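Local coordinates for phenylacetate-CoA oxygenase subunit PaaB (Ralstonia eutropha JMP134, PDB 3EGR), which probably serves as a small non-catalytic subunit of the multicomponent oxygenase that epoxidises the ring of phenylacetyl-CoA in bacterial phenylacetate degradation, at residues 40-44 and 45-49. Sequence-based numbering, arbitrary orientation. Where two conformers were deposited one is given.
Sequences ARDVY and TRRQE
Asp-42 and Arg-47 lie alongside each other and pair through a side-on, two-pronged salt bridge where helix 33-45 gives way to the loop before strand 52-57. Carboxylate and guanidinium are almost coplanar, 6° apart. NE of Arg-47 reaches OD1 of Asp-42 at 2.6 Å, while NH2 of Arg-47 meets OD2 of Asp-42 at 3.2 Å with an N-H...O angle of 168°. Each oxygen offers its syn lone pair, and the two bonds fix the rotation of the carboxylate against the guanidinium.

In one of its two modelled conformers, Arg-41 runs across Arg-47 at about a right angle, with CB of Arg-47 over one face of the Arg-41 guanidinium, towards its rim, and CG of Arg-47 3.6 Å from NE of Arg-41. The carbonyl O of Arg-41 takes two bonds. The Thr-45 hydroxyl, set between its backbone N and carbonyl carbon (chi1 78°), donates to a lone pair in the carbonyl plane, with OG1 2.6 Å away; N of Arg-47 reaches the same oxygen at 3.1 Å from above that plane. Arg-46 and Arg-47, both with positive phi, are the middle residues of a type I' turn from Thr-45 to Gln-48. Beneath, Thr-45 packs on Val-14 and Ile-53 of the sheet.

Asp-42 probably offsets the charge of Arg-47, easing the approach of the like-charged Arg-41; ion pair and carbonyl bonds join turn to helix end.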
loop_
_atom_site.group_PDB
_atom_site.type_symbol
_atom_site.label_atom_id
_atom_site.label_comp_id
_atom_site.label_asym_id
_atom_site.label_seq_id
_atom_site.Cartn_x
_atom_site.Cartn_y
_atom_site.Cartn_z
ATOM N N ALA A 40 2.305 -13.362 13.056
ATOM C CA ALA A 40 3.716 -13.543 12.709
ATOM C C ALA A 40 4.540 -13.746 13.975
ATOM O O ALA A 40 5.407 -14.635 14.023
ATOM C CB ALA A 40 4.251 -12.371 11.873
ATOM N N ARG A 41 4.250 -12.944 15.006
ATOM C CA ARG A 41 4.939 -13.042 16.308
ATOM C C ARG A 41 4.885 -14.479 16.831
ATOM O O ARG A 41 5.893 -15.023 17.284
ATOM C CB ARG A 41 4.337 -12.051 17.336
ATOM C CG ARG A 41 5.104 -11.906 18.685
ATOM C CD ARG A 41 4.486 -10.809 19.607
ATOM N NE ARG A 41 4.581 -11.105 21.047
ATOM C CZ ARG A 41 5.582 -10.743 21.853
ATOM N NH1 ARG A 41 6.621 -10.054 21.392
ATOM N NH2 ARG A 41 5.550 -11.077 23.140
ATOM N N ASP A 42 3.713 -15.094 16.741
ATOM C CA ASP A 42 3.523 -16.477 17.184
ATOM C C ASP A 42 4.079 -17.508 16.204
ATOM O O ASP A 42 4.823 -18.418 16.589
ATOM C CB ASP A 42 2.035 -16.760 17.418
ATOM C CG ASP A 42 1.530 -16.172 18.712
ATOM O OD1 ASP A 42 2.345 -15.685 19.508
ATOM O OD2 ASP A 42 0.315 -16.190 18.941
ATOM N N VAL A 43 3.703 -17.373 14.937
ATOM C CA VAL A 43 4.022 -18.394 13.938
ATOM C C VAL A 43 5.511 -18.450 13.637
ATOM O O VAL A 43 6.045 -19.533 13.438
ATOM C CB VAL A 43 3.216 -18.178 12.616
ATOM C CG1 VAL A 43 3.854 -18.926 11.461
ATOM C CG2 VAL A 43 1.760 -18.614 12.810
ATOM N N TYR A 44 6.175 -17.290 13.612
ATOM C CA TYR A 44 7.540 -17.197 13.090
ATOM C C TYR A 44 8.582 -16.842 14.138
ATOM O O TYR A 44 9.703 -17.320 14.046
ATOM C CB TYR A 44 7.641 -16.186 11.930
ATOM C CG TYR A 44 6.920 -16.605 10.649
ATOM C CD1 TYR A 44 7.339 -17.710 9.924
ATOM C CD2 TYR A 44 5.827 -15.881 10.162
ATOM C CE1 TYR A 44 6.694 -18.098 8.763
ATOM C CE2 TYR A 44 5.180 -16.260 9.005
ATOM C CZ TYR A 44 5.618 -17.374 8.312
ATOM O OH TYR A 44 4.990 -17.773 7.156
ATOM N N THR A 45 8.254 -16.013 15.125
ATOM C CA THR A 45 9.261 -15.652 16.128
ATOM C C THR A 45 9.093 -16.372 17.461
ATOM O O THR A 45 9.998 -16.332 18.293
ATOM C CB THR A 45 9.308 -14.136 16.386
ATOM O OG1 THR A 45 8.214 -13.749 17.222
ATOM C CG2 THR A 45 9.275 -13.364 15.066
ATOM N N ARG A 46 7.946 -17.013 17.677
ATOM C CA ARG A 46 7.663 -17.639 18.967
ATOM C C ARG A 46 7.866 -16.673 20.128
ATOM O O ARG A 46 8.347 -17.060 21.182
ATOM C CB ARG A 46 8.535 -18.881 19.169
ATOM C CG ARG A 46 8.307 -19.914 18.113
ATOM C CD ARG A 46 9.205 -21.088 18.283
ATOM N NE ARG A 46 9.039 -22.005 17.169
ATOM C CZ ARG A 46 9.621 -23.197 17.075
ATOM N NH1 ARG A 46 10.439 -23.647 18.026
ATOM N NH2 ARG A 46 9.382 -23.949 16.011
ATOM N N ARG A 47 7.497 -15.412 19.916
ATOM C CA ARG A 47 7.572 -14.367 20.953
ATOM C C ARG A 47 8.961 -14.072 21.538
ATOM O O ARG A 47 9.052 -13.497 22.604
ATOM C CB ARG A 47 6.550 -14.648 22.071
ATOM C CG ARG A 47 5.125 -14.651 21.548
ATOM C CD ARG A 47 4.077 -14.690 22.618
ATOM N NE ARG A 47 2.781 -15.003 22.021
ATOM C CZ ARG A 47 1.594 -14.724 22.564
ATOM N NH1 ARG A 47 1.498 -14.142 23.748
ATOM N NH2 ARG A 47 0.478 -15.045 21.920
ATOM N N GLN A 48 10.028 -14.422 20.822
ATOM C CA GLN A 48 11.401 -14.065 21.215
ATOM C C GLN A 48 11.524 -12.565 21.524
ATOM O O GLN A 48 11.023 -11.733 20.772
ATOM C CB GLN A 48 12.390 -14.415 20.087
ATOM C CG GLN A 48 13.607 -15.251 20.519
ATOM C CD GLN A 48 13.291 -16.751 20.572
ATOM O OE1 GLN A 48 12.534 -17.268 19.735
ATOM N NE2 GLN A 48 13.870 -17.456 21.556
ATOM N N GLU A 49 12.186 -12.232 22.634
ATOM C CA GLU A 49 12.546 -10.845 22.940
ATOM C C GLU A 49 13.545 -10.377 21.887
ATOM O O GLU A 49 14.345 -11.175 21.375
ATOM C CB GLU A 49 13.174 -10.701 24.348
ATOM C CG GLU A 49 12.196 -10.815 25.564
ATOM C CD GLU A 49 12.916 -10.827 26.935
#